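Local coordinates for protein multicopper oxidase (PDB 6VOW) that probably oxidises phenolic, laccase-type substrates one electron at a time and passes the electrons through bound copper ions to dioxygen, reducing it to water, at residues H55-W60 against G180-F185; L171-V176 against V230-N235; D269-V274 against G303-P308. One frame throughout, in Å; residues are numbered along the deposited sequence. Where two conformers were deposited one is given.

Interaction 1 joins edge strand 57-62 to the loop after strand 165-174; interaction 2 lies between the two sheets of the next cupredoxin-like sandwich; interaction 3 lies on the six-stranded sheet that holds strands 165-174 and 267-273. Interactions 1 and 2, centres about 16 Å apart, touch: Phe182 packs on Val176, with a probable hydrogen bond from Thr183 N to His175 O. Their segments alternate, so the two contacts are interleaved in sequence. Interaction 3 comes later, its centre about 24 Å from that of interaction 2 and about 38 Å from that of interaction 1. Interaction 1 thus ties the first sandwich to the second, and interaction 3 ties the connection leaving the second to its sheet.

Interaction 1: residues H55-W60 against G180-F185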
ATOM      1  N   HIS A  55      10.235   2.229  27.222  1.00 57.94           N
ATOM      2  CA  HIS A  55       8.987   3.022  27.117  1.00 61.34           C
ATOM      3  C   HIS A  55       7.918   2.264  26.366  1.00 54.81           C
ATOM      4  O   HIS A  55       8.186   1.527  25.418  1.00 60.27           O
ATOM      5  CB  HIS A  55       9.199   4.300  26.328  1.00 72.83           C
ATOM      6  CG  HIS A  55       9.907   5.371  27.086  1.00 89.08           C
ATOM      7  ND1 HIS A  55       9.248   6.239  27.935  1.00 98.13           N
ATOM      8  CD2 HIS A  55      11.211   5.737  27.101  1.00 90.31           C
ATOM      9  CE1 HIS A  55      10.122   7.081  28.453  1.00 92.40           C
ATOM     10  NE2 HIS A  55      11.317   6.810  27.951  1.00 99.37           N
ATOM     11  N   VAL A  56       6.687   2.525  26.757  1.00 51.27           N
ATOM     12  CA  VAL A  56       5.540   1.801  26.245  1.00 53.77           C
ATOM     13  C   VAL A  56       4.912   2.708  25.330  1.00 40.67           C
ATOM     14  O   VAL A  56       4.666   3.842  25.677  1.00 54.54           O
ATOM     15  CB  VAL A  56       4.512   1.469  27.318  1.00 57.88           C
ATOM     16  CG1 VAL A  56       3.146   1.141  26.689  1.00 54.93           C
ATOM     17  CG2 VAL A  56       5.033   0.290  28.122  1.00 64.07           C
ATOM     18  N   THR A  57       4.618   2.184  24.160  1.00 46.71           N
ATOM     19  CA  THR A  57       3.846   2.877  23.197  1.00 45.27           C
ATOM     20  C   THR A  57       2.547   2.103  23.135  1.00 44.83           C
ATOM     21  O   THR A  57       2.542   0.843  23.037  1.00 38.24           O
ATOM     22  CB  THR A  57       4.505   2.856  21.857  1.00 50.15           C
ATOM     23  OG1 THR A  57       5.736   3.587  21.925  1.00 49.95           O
ATOM     24  CG2 THR A  57       3.545   3.516  20.880  1.00 43.58           C
ATOM     25  N   PRO A  58       1.441   2.847  23.248  1.00 48.40           N
ATOM     26  CA  PRO A  58       0.198   2.136  23.453  1.00 51.85           C
ATOM     27  C   PRO A  58      -0.443   1.831  22.104  1.00 44.53           C
ATOM     28  O   PRO A  58      -1.418   2.406  21.808  1.00 38.60           O
ATOM     29  CB  PRO A  58      -0.613   3.122  24.309  1.00 44.27           C
ATOM     30  CG  PRO A  58      -0.183   4.473  23.802  1.00 46.50           C
ATOM     31  CD  PRO A  58       1.293   4.296  23.535  1.00 49.72           C
ATOM     32  N   ALA A  59       0.163   0.959  21.310  1.00 41.04           N
ATOM     33  CA  ALA A  59      -0.260   0.773  19.909  1.00 44.17           C
ATOM     34  C   ALA A  59      -1.484  -0.110  19.790  1.00 37.63           C
ATOM     35  O   ALA A  59      -1.903  -0.733  20.776  1.00 41.55           O
ATOM     36  CB  ALA A  59       0.902   0.189  19.063  1.00 40.05           C
ATOM     37  N   TRP A  60      -2.043  -0.171  18.584  1.00 39.79           N
ATOM     38  CA  TRP A  60      -3.232  -0.978  18.205  1.00 35.94           C
ATOM     39  C   TRP A  60      -2.785  -1.827  17.040  1.00 45.45           C
ATOM     40  O   TRP A  60      -2.153  -1.322  16.088  1.00 39.87           O
ATOM     41  CB  TRP A  60      -4.387  -0.072  17.678  1.00 34.48           C
ATOM     42  CG  TRP A  60      -5.025   0.675  18.718  1.00 37.32           C
ATOM     43  CD1 TRP A  60      -4.710   0.673  20.018  1.00 42.52           C
ATOM     44  CD2 TRP A  60      -6.144   1.550  18.585  1.00 39.25           C
ATOM     45  NE1 TRP A  60      -5.545   1.500  20.703  1.00 49.11           N
ATOM     46  CE2 TRP A  60      -6.442   2.025  19.821  1.00 38.95           C
ATOM     47  CE3 TRP A  60      -6.929   1.943  17.522  1.00 41.51           C
ATOM     48  CZ2 TRP A  60      -7.503   2.883  20.064  1.00 58.17           C
ATOM     49  CZ3 TRP A  60      -7.997   2.851  17.780  1.00 52.37           C
ATOM     50  CH2 TRP A  60      -8.250   3.297  19.005  1.00 55.09           C
ATOM     51  N   GLY A 180       8.271   7.203  23.704  1.00 58.69           N
ATOM     52  CA  GLY A 180       7.309   6.309  23.199  1.00 48.23           C
ATOM     53  C   GLY A 180       5.901   6.781  23.028  1.00 57.13           C
ATOM     54  O   GLY A 180       5.090   5.993  22.504  1.00 62.87           O
ATOM     55  N   ALA A 181       5.578   8.034  23.404  1.00 58.06           N
ATOM     56  CA  ALA A 181       4.194   8.487  23.347  1.00 49.81           C
ATOM     57  C   ALA A 181       3.863   8.906  21.959  1.00 49.92           C
ATOM     58  O   ALA A 181       4.681   9.520  21.263  1.00 52.63           O
ATOM     59  CB  ALA A 181       3.961   9.656  24.259  1.00 57.07           C
ATOM     60  N   PHE A 182       2.626   8.646  21.571  1.00 42.50           N
ATOM     61  CA  PHE A 182       2.141   9.117  20.306  1.00 47.27           C
ATOM     62  C   PHE A 182       1.998  10.652  20.278  1.00 55.29           C
ATOM     63  O   PHE A 182       1.571  11.303  21.271  1.00 57.81           O
ATOM     64  CB  PHE A 182       0.790   8.493  19.948  1.00 50.87           C
ATOM     65  CG  PHE A 182       0.845   7.005  19.643  1.00 55.15           C
ATOM     66  CD1 PHE A 182       1.584   6.526  18.574  1.00 52.62           C
ATOM     67  CD2 PHE A 182       0.140   6.104  20.407  1.00 53.00           C
ATOM     68  CE1 PHE A 182       1.651   5.157  18.276  1.00 48.22           C
ATOM     69  CE2 PHE A 182       0.184   4.749  20.110  1.00 54.72           C
ATOM     70  CZ  PHE A 182       0.942   4.278  19.034  1.00 46.99           C
ATOM     71  N   THR A 183       2.353  11.186  19.110  1.00 43.34           N
ATOM     72  CA  THR A 183       2.309  12.573  18.796  1.00 48.61           C
ATOM     73  C   THR A 183       1.084  12.602  17.938  1.00 50.87           C
ATOM     74  O   THR A 183       0.550  11.572  17.577  1.00 54.50           O
ATOM     75  CB  THR A 183       3.621  13.102  18.073  1.00 47.00           C
ATOM     76  OG1 THR A 183       3.873  12.449  16.799  1.00 40.62           O
ATOM     77  CG2 THR A 183       4.839  12.890  18.981  1.00 46.99           C
ATOM     78  N   PRO A 184       0.603  13.785  17.617  1.00 49.54           N
ATOM     79  CA  PRO A 184      -0.639  13.771  16.960  1.00 40.86           C
ATOM     80  C   PRO A 184      -0.505  13.156  15.565  1.00 46.66           C
ATOM     81  O   PRO A 184       0.497  13.339  14.899  1.00 51.66           O
ATOM     82  CB  PRO A 184      -0.975  15.260  16.876  1.00 50.52           C
ATOM     83  CG  PRO A 184      -0.201  15.899  17.947  1.00 49.24           C
ATOM     84  CD  PRO A 184       1.074  15.154  17.879  1.00 51.43           C
ATOM     85  N   PHE A 185      -1.505  12.418  15.141  1.00 41.95           N
ATOM     86  CA  PHE A 185      -1.579  11.901  13.734  1.00 43.07           C
ATOM     87  C   PHE A 185      -2.058  12.861  12.658  1.00 51.60           C
ATOM     88  O   PHE A 185      -1.994  12.530  11.454  1.00 54.65           O
ATOM     89  CB  PHE A 185      -2.489  10.707  13.690  1.00 44.26           C
ATOM     90  CG  PHE A 185      -2.072   9.654  14.654  1.00 46.89           C
ATOM     91  CD1 PHE A 185      -0.876   8.980  14.452  1.00 47.57           C
ATOM     92  CD2 PHE A 185      -2.802   9.435  15.791  1.00 46.20           C
ATOM     93  CE1 PHE A 185      -0.431   8.067  15.360  1.00 42.71           C
ATOM     94  CE2 PHE A 185      -2.412   8.479  16.686  1.00 43.47           C
ATOM     95  CZ  PHE A 185      -1.214   7.805  16.466  1.00 40.16           C
TER
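Thr57 meets Gly180 and Phe182 with the two branches of its side chain, one polar and one apolar. The polar link is a hydrogen bond from Thr57 OG1 to Gly180 O, 2.6 Å long, which arrives in the carbonyl plane on a lone pair (C=O...O angle 122°). The CA of Thr57 adds a CA-H...O contact to the same oxygen. Packing contacts gather round the Phe182 ring. With CG2 of Thr57 anti to its backbone N, the methyl sits over one face of the ring in a CH-pi contact, 3.7 Å from the centroid. Pro58 slides past the ring, its CD 3.6 Å from Phe182 CE2, while the carbonyl Pro58 O lies in the ring plane at the edge, 3.3 Å from Phe182 CE2. Ala59 CA also meets this edge, 3.8 Å from Phe182 CZ. An alanine in place of Thr57 would probably leave Gly180 O without this donor and the face of Phe182 without its methyl cover. Gly180 has a positive phi of 78°, and a side chain there would crowd His55 CB and Thr57 OG1. Pro58 is the centre of an inverse gamma turn, and backbone hydrogen bonds between Thr57 and Met49 and between Ala59 and Val47 tie this segment to strand 37-49. The arrangement is that of an edge strand of a cupredoxin-like sheet met by a loop from the following part of the chain.

Interaction 2: residues L171-V176 against V230-N235; sequences LKTWHV and VTYRLN
Leu171 and Thr173 meet Tyr232 and Val230 in a buried contact between two sheets of a cupredoxin-like beta sandwich, strand 165-174 lying in one and strand 232-235 in the other. The axes of 171-174 and 232-235 approach to 10.8 Å, with their directions 138° apart, so side chains rather than backbones bridge the gap. The Tyr232 side chain spans it. Its hydroxyl shares a hydrogen bond of 2.7 Å with Thr173 OG1, which lies at the ring edge near the plane. The ring itself is held between two aliphatic groups: Val230 CG1 stands 3.4 Å above one face and Leu171 CG lies over the opposite one, each offset toward the rim. Leu171 CB comes to 3.5 Å from Tyr232 CE2, and Leu171 CD1 meets Tyr232 CD2 at 3.6 Å. Beside the hydroxyl pair, Thr173 CG2 packs on Val230 CG2 at 3.6 Å, the two side chains crossing at about a right angle. Thr173 OG1 is also hydrogen-bonded to Thr201 OG1, a second partner, on strand 200-203, that probably restrains the rotation of the hydroxyl. Leu290 of strand 288-296 and Leu262 of strand 260-262 touch both Leu171 and Leu234, continuing the apolar layer between the sheets.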
ATOM      1  N   LEU A 171       7.529  -1.217   6.092  1.00 34.92           N
ATOM      2  CA  LEU A 171       8.016   0.065   6.561  1.00 38.43           C
ATOM      3  C   LEU A 171       6.941   0.853   7.253  1.00 38.98           C
ATOM      4  O   LEU A 171       5.860   0.997   6.744  1.00 36.78           O
ATOM      5  CB  LEU A 171       8.418   0.894   5.364  1.00 44.25           C
ATOM      6  CG  LEU A 171       9.609   0.264   4.630  1.00 49.49           C
ATOM      7  CD1 LEU A 171       9.777   0.875   3.250  1.00 44.75           C
ATOM      8  CD2 LEU A 171      10.810   0.553   5.472  1.00 58.55           C
ATOM      9  N   LYS A 172       7.296   1.420   8.392  0.50 40.89           N
ATOM     10  CA  LYS A 172       6.406   2.310   9.093  0.50 42.03           C
ATOM     11  C   LYS A 172       7.201   3.346   9.880  0.50 44.92           C
ATOM     12  O   LYS A 172       8.178   3.015  10.613  0.50 43.17           O
ATOM     13  CB  LYS A 172       5.442   1.530  10.006  0.50 35.41           C
ATOM     14  CG  LYS A 172       4.299   2.403  10.481  0.50 35.49           C
ATOM     15  CD  LYS A 172       3.284   1.631  11.257  0.50 37.50           C
ATOM     16  CE  LYS A 172       1.925   2.245  10.971  0.50 40.29           C
ATOM     17  NZ  LYS A 172       1.752   3.562  11.612  0.50 36.37           N
ATOM     18  N   THR A 173       6.780   4.604   9.715  1.00 41.39           N
ATOM     19  CA  THR A 173       7.411   5.751  10.388  1.00 46.07           C
ATOM     20  C   THR A 173       6.407   6.240  11.434  1.00 42.22           C
ATOM     21  O   THR A 173       5.414   6.909  11.115  1.00 40.28           O
ATOM     22  CB  THR A 173       7.817   6.804   9.332  1.00 44.49           C
ATOM     23  OG1 THR A 173       8.886   6.224   8.630  1.00 46.77           O
ATOM     24  CG2 THR A 173       8.286   8.197   9.938  1.00 46.20           C
ATOM     25  N   TRP A 174       6.680   5.815  12.666  1.00 37.84           N
ATOM     26  CA  TRP A 174       5.788   5.957  13.762  1.00 40.01           C
ATOM     27  C   TRP A 174       5.862   7.333  14.348  1.00 41.58           C
ATOM     28  O   TRP A 174       6.947   7.799  14.716  1.00 43.91           O
ATOM     29  CB  TRP A 174       6.198   5.008  14.855  1.00 40.31           C
ATOM     30  CG  TRP A 174       5.946   3.574  14.569  1.00 41.75           C
ATOM     31  CD1 TRP A 174       6.816   2.666  14.000  1.00 43.85           C
ATOM     32  CD2 TRP A 174       4.780   2.852  14.906  1.00 41.75           C
ATOM     33  NE1 TRP A 174       6.236   1.451  13.946  1.00 47.16           N
ATOM     34  CE2 TRP A 174       4.980   1.531  14.502  1.00 46.98           C
ATOM     35  CE3 TRP A 174       3.550   3.204  15.492  1.00 48.73           C
ATOM     36  CZ2 TRP A 174       4.027   0.544  14.695  1.00 46.27           C
ATOM     37  CZ3 TRP A 174       2.598   2.221  15.651  1.00 54.91           C
ATOM     38  CH2 TRP A 174       2.833   0.901  15.251  1.00 40.69           C
ATOM     39  N   HIS A 175       4.685   7.907  14.550  1.00 45.37           N
ATOM     40  CA  HIS A 175       4.505   9.166  15.232  1.00 44.72           C
ATOM     41  C   HIS A 175       4.585   8.917  16.715  1.00 42.08           C
ATOM     42  O   HIS A 175       3.613   8.975  17.396  1.00 42.82           O
ATOM     43  CB  HIS A 175       3.113   9.721  14.979  1.00 40.42           C
ATOM     44  CG  HIS A 175       2.759   9.898  13.554  1.00 38.76           C
ATOM     45  ND1 HIS A 175       2.559   8.851  12.687  1.00 49.57           N
ATOM     46  CD2 HIS A 175       2.492  11.011  12.854  1.00 48.76           C
ATOM     47  CE1 HIS A 175       2.264   9.322  11.489  1.00 46.50           C
ATOM     48  NE2 HIS A 175       2.231  10.624  11.559  1.00 43.33           N
ATOM     49  N   VAL A 176       5.773   8.661  17.222  1.00 43.86           N
ATOM     50  CA  VAL A 176       5.977   8.584  18.644  1.00 43.64           C
ATOM     51  C   VAL A 176       7.143   9.500  18.963  1.00 49.84           C
ATOM     52  O   VAL A 176       8.046   9.650  18.142  1.00 54.62           O
ATOM     53  CB  VAL A 176       6.199   7.125  19.114  1.00 48.97           C
ATOM     54  CG1 VAL A 176       5.067   6.264  18.628  1.00 54.29           C
ATOM     55  CG2 VAL A 176       7.510   6.557  18.663  1.00 51.97           C
ATOM     56  N   VAL A 230       4.907   8.914   4.947  1.00 38.94           N
ATOM     57  CA  VAL A 230       6.249   8.916   4.402  1.00 42.80           C
ATOM     58  C   VAL A 230       6.411   8.321   2.973  1.00 40.71           C
ATOM     59  O   VAL A 230       5.804   7.391   2.621  1.00 41.26           O
ATOM     60  CB  VAL A 230       7.246   8.328   5.399  1.00 41.99           C
ATOM     61  CG1 VAL A 230       8.629   8.257   4.816  1.00 44.01           C
ATOM     62  CG2 VAL A 230       7.274   9.187   6.649  1.00 47.22           C
ATOM     63  N   THR A 231       7.179   8.971   2.134  1.00 43.11           N
ATOM     64  CA  THR A 231       7.694   8.374   0.924  1.00 43.07           C
ATOM     65  C   THR A 231       9.170   8.029   1.134  1.00 50.20           C
ATOM     66  O   THR A 231       9.956   8.907   1.270  1.00 49.87           O
ATOM     67  CB  THR A 231       7.558   9.339  -0.206  1.00 40.01           C
ATOM     68  OG1 THR A 231       6.171   9.434  -0.540  1.00 43.47           O
ATOM     69  CG2 THR A 231       8.297   8.842  -1.398  1.00 43.67           C
ATOM     70  N   TYR A 232       9.515   6.750   1.126  1.00 43.88           N
ATOM     71  CA  TYR A 232      10.869   6.293   1.316  1.00 40.95           C
ATOM     72  C   TYR A 232      11.580   6.263  -0.030  1.00 41.60           C
ATOM     73  O   TYR A 232      11.131   5.628  -0.967  1.00 39.77           O
ATOM     74  CB  TYR A 232      10.856   4.937   1.892  1.00 41.69           C
ATOM     75  CG  TYR A 232      10.114   4.883   3.172  1.00 43.49           C
ATOM     76  CD1 TYR A 232      10.688   5.315   4.362  1.00 46.33           C
ATOM     77  CD2 TYR A 232       8.827   4.329   3.217  1.00 50.15           C
ATOM     78  CE1 TYR A 232       9.953   5.273   5.544  1.00 45.09           C
ATOM     79  CE2 TYR A 232       8.134   4.237   4.390  1.00 41.98           C
ATOM     80  CZ  TYR A 232       8.698   4.727   5.544  1.00 39.76           C
ATOM     81  OH  TYR A 232       7.945   4.645   6.693  1.00 33.83           O
ATOM     82  N   ARG A 233      12.681   7.012  -0.099  1.00 43.52           N
ATOM     83  CA  ARG A 233      13.502   7.155  -1.316  1.00 47.33           C
ATOM     84  C   ARG A 233      14.449   6.020  -1.279  1.00 37.79           C
ATOM     85  O   ARG A 233      15.589   6.129  -0.862  1.00 44.97           O
ATOM     86  CB  ARG A 233      14.220   8.502  -1.336  1.00 49.50           C
ATOM     87  CG  ARG A 233      13.196   9.621  -1.382  1.00 54.06           C
ATOM     88  CD  ARG A 233      13.781  10.981  -1.761  1.00 65.76           C
ATOM     89  NE  ARG A 233      14.973  11.375  -0.980  1.00 78.91           N
ATOM     90  CZ  ARG A 233      15.004  11.609   0.342  1.00 82.06           C
ATOM     91  NH1 ARG A 233      13.909  11.466   1.121  1.00 73.48           N
ATOM     92  NH2 ARG A 233      16.168  11.982   0.909  1.00 73.71           N
ATOM     93  N   LEU A 234      13.914   4.871  -1.618  1.00 39.21           N
ATOM     94  CA  LEU A 234      14.652   3.609  -1.384  1.00 41.89           C
ATOM     95  C   LEU A 234      15.798   3.478  -2.314  1.00 39.16           C
ATOM     96  O   LEU A 234      15.694   3.715  -3.514  1.00 40.70           O
ATOM     97  CB  LEU A 234      13.735   2.384  -1.616  1.00 50.62           C
ATOM     98  CG  LEU A 234      12.553   2.094  -0.701  1.00 49.24           C
ATOM     99  CD1 LEU A 234      11.869   0.814  -1.176  1.00 59.68           C
ATOM    100  CD2 LEU A 234      12.979   1.935   0.737  1.00 43.19           C
ATOM    101  N   ASN A 235      16.898   3.042  -1.776  1.00 35.73           N
ATOM    102  CA  ASN A 235      18.107   2.899  -2.558  1.00 41.50           C
ATOM    103  C   ASN A 235      18.850   1.841  -1.823  1.00 35.06           C
ATOM    104  O   ASN A 235      18.602   1.675  -0.618  1.00 41.47           O
ATOM    105  CB  ASN A 235      18.844   4.250  -2.713  1.00 42.44           C
ATOM    106  CG  ASN A 235      19.284   4.823  -1.403  1.00 41.55           C
ATOM    107  OD1 ASN A 235      18.576   5.616  -0.766  1.00 52.45           O
ATOM    108  ND2 ASN A 235      20.461   4.450  -0.992  1.00 34.35           N
TER

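Interaction 3: residues D269-V274 against G303-P308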
ATOM      1  N   ASP A 269       8.339  -5.564  -5.385  1.00 40.75           N
ATOM      2  CA  ASP A 269       9.191  -6.755  -5.218  1.00 43.81           C
ATOM      3  C   ASP A 269      10.496  -6.332  -5.805  1.00 41.07           C
ATOM      4  O   ASP A 269      10.555  -5.924  -6.973  1.00 41.87           O
ATOM      5  CB  ASP A 269       8.708  -7.891  -6.050  1.00 51.07           C
ATOM      6  CG  ASP A 269       7.513  -8.600  -5.454  1.00 52.20           C
ATOM      7  OD1 ASP A 269       7.558  -8.963  -4.265  1.00 51.41           O
ATOM      8  OD2 ASP A 269       6.545  -8.836  -6.210  1.00 50.01           O
ATOM      9  N   LEU A 270      11.520  -6.472  -4.993  1.00 37.42           N
ATOM     10  CA  LEU A 270      12.808  -6.005  -5.275  1.00 40.38           C
ATOM     11  C   LEU A 270      13.624  -7.277  -5.198  1.00 39.57           C
ATOM     12  O   LEU A 270      13.767  -7.839  -4.100  1.00 46.80           O
ATOM     13  CB  LEU A 270      13.214  -4.930  -4.230  1.00 43.60           C
ATOM     14  CG  LEU A 270      14.641  -4.410  -4.436  1.00 43.03           C
ATOM     15  CD1 LEU A 270      14.916  -4.038  -5.874  1.00 48.25           C
ATOM     16  CD2 LEU A 270      15.013  -3.262  -3.562  1.00 47.35           C
ATOM     17  N   ALA A 271      14.047  -7.799  -6.342  1.00 37.96           N
ATOM     18  CA  ALA A 271      14.963  -8.970  -6.313  1.00 43.51           C
ATOM     19  C   ALA A 271      16.376  -8.537  -6.204  1.00 46.37           C
ATOM     20  O   ALA A 271      16.849  -7.720  -7.046  1.00 42.06           O
ATOM     21  CB  ALA A 271      14.839  -9.795  -7.533  1.00 43.17           C
ATOM     22  N   VAL A 272      17.073  -9.117  -5.222  1.00 39.03           N
ATOM     23  CA  VAL A 272      18.400  -8.682  -4.869  1.00 43.36           C
ATOM     24  C   VAL A 272      19.360  -9.888  -5.005  1.00 42.25           C
ATOM     25  O   VAL A 272      19.098 -10.964  -4.456  1.00 37.67           O
ATOM     26  CB  VAL A 272      18.415  -8.180  -3.408  1.00 44.86           C
ATOM     27  CG1 VAL A 272      19.827  -7.873  -2.911  1.00 52.90           C
ATOM     28  CG2 VAL A 272      17.614  -6.893  -3.323  1.00 42.94           C
ATOM     29  N   ARG A 273      20.464  -9.699  -5.705  1.00 41.05           N
ATOM     30  CA  ARG A 273      21.544 -10.673  -5.619  1.00 43.64           C
ATOM     31  C   ARG A 273      22.274 -10.390  -4.370  1.00 47.31           C
ATOM     32  O   ARG A 273      22.866  -9.313  -4.202  1.00 49.29           O
ATOM     33  CB  ARG A 273      22.501 -10.593  -6.757  1.00 48.27           C
ATOM     34  CG  ARG A 273      23.726 -11.589  -6.600  1.00 43.97           C
ATOM     35  CD  ARG A 273      23.271 -12.993  -6.769  1.00 46.35           C
ATOM     36  NE  ARG A 273      22.786 -13.170  -8.126  1.00 54.77           N
ATOM     37  CZ  ARG A 273      22.455 -14.339  -8.681  1.00 59.14           C
ATOM     38  NH1 ARG A 273      22.547 -15.539  -8.034  1.00 52.33           N
ATOM     39  NH2 ARG A 273      22.014 -14.300  -9.926  1.00 48.21           N
ATOM     40  N   VAL A 274      22.225 -11.368  -3.478  1.00 44.35           N
ATOM     41  CA  VAL A 274      22.865 -11.257  -2.209  1.00 40.36           C
ATOM     42  C   VAL A 274      24.350 -11.492  -2.468  1.00 56.15           C
ATOM     43  O   VAL A 274      24.744 -12.502  -3.068  1.00 53.11           O
ATOM     44  CB  VAL A 274      22.315 -12.286  -1.223  1.00 44.09           C
ATOM     45  CG1 VAL A 274      23.015 -12.187   0.107  1.00 50.05           C
ATOM     46  CG2 VAL A 274      20.828 -12.109  -1.013  1.00 50.02           C
ATOM     47  N   GLY A 303      21.491 -19.040  -7.908  1.00 59.98           N
ATOM     48  CA  GLY A 303      20.470 -19.340  -8.882  1.00 53.41           C
ATOM     49  C   GLY A 303      20.386 -18.172  -9.800  1.00 56.04           C
ATOM     50  O   GLY A 303      20.891 -17.078  -9.466  1.00 65.89           O
ATOM     51  N   ASP A 304      19.711 -18.339 -10.934  1.00 54.56           N
ATOM     52  CA  ASP A 304      19.676 -17.247 -11.910  1.00 62.38           C
ATOM     53  C   ASP A 304      18.531 -16.315 -11.517  1.00 53.63           C
ATOM     54  O   ASP A 304      17.656 -16.633 -10.676  1.00 55.25           O
ATOM     55  CB  ASP A 304      19.523 -17.766 -13.370  1.00 71.51           C
ATOM     56  CG  ASP A 304      20.596 -17.179 -14.362  1.00 87.87           C
ATOM     57  OD1 ASP A 304      20.876 -15.941 -14.399  1.00 89.14           O
ATOM     58  OD2 ASP A 304      21.155 -17.994 -15.124  1.00 80.06           O
ATOM     59  N   TRP A 305      18.565 -15.138 -12.125  1.00 53.09           N
ATOM     60  CA  TRP A 305      17.462 -14.176 -12.078  1.00 52.35           C
ATOM     61  C   TRP A 305      16.208 -14.912 -12.497  1.00 50.52           C
ATOM     62  O   TRP A 305      16.279 -15.633 -13.462  1.00 53.70           O
ATOM     63  CB  TRP A 305      17.749 -12.977 -13.034  1.00 51.78           C
ATOM     64  CG  TRP A 305      18.850 -12.145 -12.512  1.00 55.71           C
ATOM     65  CD1 TRP A 305      20.101 -12.167 -12.931  1.00 51.59           C
ATOM     66  CD2 TRP A 305      18.783 -11.248 -11.391  1.00 53.70           C
ATOM     67  NE1 TRP A 305      20.847 -11.331 -12.171  1.00 68.20           N
ATOM     68  CE2 TRP A 305      20.054 -10.743 -11.212  1.00 63.48           C
ATOM     69  CE3 TRP A 305      17.750 -10.832 -10.530  1.00 48.32           C
ATOM     70  CZ2 TRP A 305      20.366  -9.800 -10.191  1.00 66.45           C
ATOM     71  CZ3 TRP A 305      18.037  -9.899  -9.496  1.00 45.83           C
ATOM     72  CH2 TRP A 305      19.344  -9.384  -9.343  1.00 50.32           C
ATOM     73  N   PRO A 306      15.099 -14.803 -11.727  1.00 54.17           N
ATOM     74  CA  PRO A 306      13.823 -15.345 -12.266  1.00 45.57           C
ATOM     75  C   PRO A 306      13.334 -14.748 -13.587  1.00 46.77           C
ATOM     76  O   PRO A 306      13.603 -13.629 -13.924  1.00 52.64           O
ATOM     77  CB  PRO A 306      12.838 -15.071 -11.124  1.00 44.01           C
ATOM     78  CG  PRO A 306      13.690 -15.302  -9.900  1.00 49.20           C
ATOM     79  CD  PRO A 306      15.027 -14.630 -10.243  1.00 51.97           C
ATOM     80  N   ALA A 307      12.596 -15.492 -14.357  1.00 47.94           N
ATOM     81  CA  ALA A 307      11.843 -14.894 -15.464  1.00 45.10           C
ATOM     82  C   ALA A 307      10.862 -13.800 -14.925  1.00 47.30           C
ATOM     83  O   ALA A 307      10.579 -13.768 -13.716  1.00 47.22           O
ATOM     84  CB  ALA A 307      11.045 -15.960 -16.145  1.00 51.49           C
ATOM     85  N   PRO A 308      10.363 -12.903 -15.829  1.00 43.33           N
ATOM     86  CA  PRO A 308       9.317 -11.942 -15.477  1.00 42.40           C
ATOM     87  C   PRO A 308       8.168 -12.640 -14.810  1.00 46.88           C
ATOM     88  O   PRO A 308       7.757 -13.688 -15.276  1.00 52.09           O
ATOM     89  CB  PRO A 308       8.873 -11.366 -16.825  1.00 39.63           C
ATOM     90  CG  PRO A 308      10.094 -11.511 -17.722  1.00 47.90           C
ATOM     91  CD  PRO A 308      11.034 -12.542 -17.100  1.00 40.81           C
TER
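Arg273 leaves strand 267-273 with CG anti to its backbone N (chi1 176°) and then bends at chi2 and chi3, while Trp305 has CG beside its own backbone N; the guanidinium and the indole meet with their planes 86° apart. Both terminal nitrogens of Arg273 turn to one acceptor. NH1 is 2.7 Å from Gly303 O in a hydrogen bond lying in the carbonyl plane but bent at the hydrogen (N-H...O 140°), and Gly303 O sits somewhat out of the guanidinium plane. A weak second bond runs from Arg273 NH2 to the same oxygen at 3.0 Å. NH2 also stands 3.9 Å above one face of the Trp305 indole, offset toward the rim, and the edge of the guanidinium is presented to Trp305 NE1. The cation-pi geometry here is long and at most weakly attractive. The far end of the indole reaches the strand: Trp305 CZ3 lies 3.8 Å from Ala271 CB and 3.5 Å from Ala271 O, the carbonyl meeting the ring at its edge. Arg273 NH1 has a further acceptor in Gly216 O, and Arg242 makes a cation-pi contact with Trp305. Ala271 and Arg273 point toward 303-308 and Val272 away, so the indole packs on one face of a cupredoxin-type sheet, carried by the long connection between strands 288-296 and 323-329 that leads to the last copper-oxidase domain.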